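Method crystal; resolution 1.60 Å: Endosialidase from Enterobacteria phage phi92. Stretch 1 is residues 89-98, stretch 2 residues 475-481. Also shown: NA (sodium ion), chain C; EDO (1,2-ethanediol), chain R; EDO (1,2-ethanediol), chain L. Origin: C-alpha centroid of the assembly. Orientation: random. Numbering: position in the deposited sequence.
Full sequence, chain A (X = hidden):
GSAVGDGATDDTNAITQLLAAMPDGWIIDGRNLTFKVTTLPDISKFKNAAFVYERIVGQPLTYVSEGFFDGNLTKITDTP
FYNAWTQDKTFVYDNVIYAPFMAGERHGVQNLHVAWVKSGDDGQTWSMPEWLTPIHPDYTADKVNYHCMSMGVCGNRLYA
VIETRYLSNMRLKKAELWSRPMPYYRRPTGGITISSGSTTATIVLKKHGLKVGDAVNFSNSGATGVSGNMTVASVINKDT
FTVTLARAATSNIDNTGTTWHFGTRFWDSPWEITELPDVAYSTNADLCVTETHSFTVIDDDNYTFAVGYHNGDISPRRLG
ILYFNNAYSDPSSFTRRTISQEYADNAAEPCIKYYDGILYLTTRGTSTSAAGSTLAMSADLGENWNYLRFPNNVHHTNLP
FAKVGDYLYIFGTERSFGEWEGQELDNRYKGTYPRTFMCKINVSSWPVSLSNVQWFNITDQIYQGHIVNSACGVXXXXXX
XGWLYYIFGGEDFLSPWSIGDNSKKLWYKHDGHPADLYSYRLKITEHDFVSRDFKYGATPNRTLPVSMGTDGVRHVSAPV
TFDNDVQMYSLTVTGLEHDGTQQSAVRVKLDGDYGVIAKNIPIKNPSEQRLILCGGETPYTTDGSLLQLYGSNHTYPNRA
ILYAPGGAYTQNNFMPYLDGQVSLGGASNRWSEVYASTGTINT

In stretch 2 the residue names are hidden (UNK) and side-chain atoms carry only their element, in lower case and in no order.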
# COMPACT_ATOMS: atom_id res chain seq x y z
N LYS A 89 -9.55 -5.82 25.41
CA LYS A 89 -8.10 -5.70 25.54
C LYS A 89 -7.55 -4.31 25.27
O LYS A 89 -6.34 -4.11 25.41
CB LYS A 89 -7.40 -6.63 24.50
CG LYS A 89 -7.70 -8.14 24.76
CD LYS A 89 -6.92 -9.02 23.78
CE LYS A 89 -7.57 -8.96 22.34
NZ LYS A 89 -8.89 -9.80 22.28
N THR A 90 -8.39 -3.37 24.84
CA THR A 90 -7.82 -2.06 24.48
C THR A 90 -7.24 -1.29 25.66
O THR A 90 -7.67 -1.47 26.80
CB THR A 90 -8.83 -1.15 23.73
OG1 THR A 90 -9.91 -0.80 24.59
CG2 THR A 90 -9.33 -1.83 22.44
N PHE A 91 -6.28 -0.41 25.38
CA PHE A 91 -5.71 0.44 26.42
C PHE A 91 -4.96 1.59 25.78
O PHE A 91 -4.65 1.56 24.58
CB PHE A 91 -4.81 -0.41 27.38
CG PHE A 91 -3.60 -1.01 26.72
CD1 PHE A 91 -2.40 -0.28 26.59
CD2 PHE A 91 -3.65 -2.29 26.18
CE1 PHE A 91 -1.29 -0.85 25.96
CE2 PHE A 91 -2.53 -2.88 25.55
CZ PHE A 91 -1.34 -2.15 25.43
N VAL A 92 -4.72 2.63 26.58
CA VAL A 92 -3.93 3.79 26.16
C VAL A 92 -2.72 3.87 27.09
O VAL A 92 -2.85 3.76 28.34
CB VAL A 92 -4.78 5.07 26.22
CG1 VAL A 92 -3.96 6.31 25.80
CG2 VAL A 92 -6.06 4.91 25.32
N TYR A 93 -1.54 4.00 26.50
CA TYR A 93 -0.32 4.11 27.31
C TYR A 93 0.63 5.10 26.65
O TYR A 93 0.92 4.96 25.44
CB TYR A 93 0.37 2.74 27.45
CG TYR A 93 1.56 2.78 28.40
CD1 TYR A 93 1.37 2.70 29.80
CD2 TYR A 93 2.86 2.84 27.89
CE1 TYR A 93 2.49 2.74 30.63
CE2 TYR A 93 3.99 2.88 28.72
CZ TYR A 93 3.79 2.83 30.08
OH TYR A 93 4.91 2.82 30.92
N ASP A 94 1.13 6.05 27.44
CA ASP A 94 2.07 7.07 26.95
C ASP A 94 1.62 7.65 25.62
O ASP A 94 2.41 7.70 24.67
CB ASP A 94 3.47 6.43 26.85
CG ASP A 94 4.57 7.43 26.69
OD1 ASP A 94 4.42 8.59 27.15
OD2 ASP A 94 5.63 7.02 26.14
N ASN A 95 0.38 8.13 25.59
CA ASN A 95 -0.19 8.86 24.43
C ASN A 95 -0.53 8.02 23.22
O ASN A 95 -0.99 8.57 22.22
CB ASN A 95 0.71 10.02 23.98
CG ASN A 95 1.03 10.98 25.12
OD1 ASN A 95 0.13 11.34 25.90
ND2 ASN A 95 2.31 11.37 25.25
N VAL A 96 -0.29 6.72 23.29
CA VAL A 96 -0.56 5.84 22.13
C VAL A 96 -1.77 4.99 22.44
O VAL A 96 -1.90 4.47 23.55
CB VAL A 96 0.66 4.94 21.85
CG1 VAL A 96 0.38 3.92 20.75
CG2 VAL A 96 1.87 5.82 21.47
N ILE A 97 -2.68 4.85 21.47
CA ILE A 97 -3.86 3.99 21.66
C ILE A 97 -3.55 2.61 21.08
O ILE A 97 -3.15 2.48 19.92
CB ILE A 97 -5.09 4.58 20.94
CG1 ILE A 97 -5.34 6.02 21.41
CG2 ILE A 97 -6.36 3.70 21.18
CD1 ILE A 97 -6.18 6.84 20.40
N TYR A 98 -3.74 1.57 21.90
CA TYR A 98 -3.50 0.19 21.48
C TYR A 98 -4.81 -0.56 21.33
O TYR A 98 -5.67 -0.55 22.23
CB TYR A 98 -2.66 -0.56 22.53
CG TYR A 98 -1.24 -0.03 22.67
CD1 TYR A 98 -0.96 1.15 23.39
CD2 TYR A 98 -0.17 -0.73 22.11
CE1 TYR A 98 0.34 1.60 23.53
CE2 TYR A 98 1.14 -0.27 22.22
CZ TYR A 98 1.38 0.88 22.95
OH TYR A 98 2.68 1.32 23.05
N UNK A 475 -16.32 -6.08 21.09
CA UNK A 475 -15.43 -4.92 21.13
C UNK A 475 -14.91 -4.56 22.52
O UNK A 475 -14.95 -5.35 23.47
N UNK A 476 -14.38 -3.34 22.59
CA UNK A 476 -13.65 -2.92 23.80
C UNK A 476 -13.66 -1.40 23.84
O UNK A 476 -13.74 -0.74 22.77
o UNK A 476 -11.45 -3.17 24.79
c UNK A 476 -12.24 -3.48 23.66
N UNK A 477 -13.59 -0.82 25.04
CA UNK A 477 -13.62 0.64 25.18
C UNK A 477 -12.39 1.14 25.90
O UNK A 477 -11.99 0.57 26.93
c UNK A 477 -14.83 2.60 26.37
c UNK A 477 -16.17 0.75 25.10
c UNK A 477 -14.89 1.08 25.96
N UNK A 478 -11.81 2.23 25.39
CA UNK A 478 -10.75 2.88 26.15
C UNK A 478 -10.87 4.39 25.99
O UNK A 478 -11.70 4.89 25.21
c UNK A 478 -9.35 2.40 25.69
s UNK A 478 -9.03 2.76 23.93
N UNK A 479 -10.06 5.15 26.74
CA UNK A 479 -10.20 6.60 26.74
C UNK A 479 -8.84 7.24 26.68
O UNK A 479 -7.90 6.78 27.36
c UNK A 479 -10.92 7.07 28.06
c UNK A 479 -12.38 6.61 28.04
c UNK A 479 -10.85 8.59 28.26
N UNK A 480 -8.73 8.31 25.90
CA UNK A 480 -7.52 9.14 25.93
C UNK A 480 -7.92 10.59 26.01
O UNK A 480 -8.53 11.11 25.09
c UNK A 480 -4.43 9.64 23.55
c UNK A 480 -6.61 8.91 24.72
c UNK A 480 -3.24 10.63 23.59
c UNK A 480 -5.34 9.83 24.76
n UNK A 480 -3.71 12.02 23.44
N UNK A 481 -7.62 11.24 27.13
CA UNK A 481 -7.95 12.65 27.32
C UNK A 481 -9.44 12.90 27.05
O UNK A 481 -10.31 12.24 27.64
o UNK A 481 -4.69 13.02 25.98
o UNK A 481 -5.21 13.53 28.05
c UNK A 481 -7.01 13.55 26.47
c UNK A 481 -5.53 13.37 26.85
NA NA C . -9.83 -0.51 28.10
C1 EDO R . -2.46 9.14 27.99
O1 EDO R . -1.23 8.43 27.87
C2 EDO R . -2.50 10.38 27.11
O2 EDO R . -3.32 11.35 27.77
C1 EDO L . -6.50 3.83 29.38
O1 EDO L . -6.21 2.47 29.10
C2 EDO L . -7.96 4.07 29.79
O2 EDO L . -8.82 3.51 28.81
O HOH W 1 -1.47 13.36 24.74
O HOH W 2 -8.76 0.29 30.61

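Position 475 has backbone atoms and nothing beyond CA. No atom of stretch 1 comes into contact with it. With no side chain at all, it is Gly475.

Position 476 carries one carbon and then one oxygen. The oxygen lies 2.8 Å from Thr90 OG1 and 3.1 Å from Thr90 N. A two-atom side chain ending in oxygen is serine. Ser476 OG accepts hydrogen bonds from both of these Thr90 atoms. Its chi1 is t, and CA-to-CB points toward stretch 1.

Position 477 has three carbons, one of them carrying the other two. This branching at the first carbon identifies Val477. Its CA-to-CB bond points away from stretch 1. Its backbone matters more: Val477 O and Thr90 O each bind the sodium ion NA at 2.7 Å, so the ion ties the two chain segments together.

Position 478 shows one carbon followed by a sulfur. The sulfur is 3.9 Å from Val92 CG2 and 3.9 Å from Ile97 CG2. One carbon and a terminal sulfur make Cys478. Its SG thus packs against apolar groups of both strands of the stretch 1 hairpin.

Position 479 again has three carbons with a branch at the first, so it is Val479. Its CA-to-CB bond points away from stretch 1. Val479 O lies 3.3 Å from Val92 CG2. Val479 N donates to O2 of the chain L ethanediol at 2.9 Å, while Val92 N donates to O1 of the same molecule at 2.9 Å.

Position 480 has four carbons in a row ending in nitrogen. The first carbon is 3.9 Å from Val92 CG1, and the fourth is 3.3 Å from Asn95 O. This unbranched chain is Lys480. It is extended through chi3 and turns at chi4 (m). Water 1 accepts from Lys480 NZ at 2.9 Å and donates to Asn95 OD1 at 2.8 Å.

Position 481 has two carbons, the second carrying two oxygens. It makes no direct contact with stretch 1. The short carboxylate identifies Asp481, whose OD2 forms a salt bridge with Lys480 NZ at 2.9 Å.

The contact joins segments far apart in sequence. Strands 91-93 and 475-480 run at 27°, and no direct backbone hydrogen bonds link the two stretches. Instead, the CA-to-CB bonds of Ser476, Cys478 and Lys480 point toward stretch 1, and their side chains touch it. Hydroxyl bonding, sulfur packing and the lysine's aliphatic chain follow one another along the strand. Sodium, ethanediol and water add bridges between them.

Stretch 2 (475-481) GSVCVKD
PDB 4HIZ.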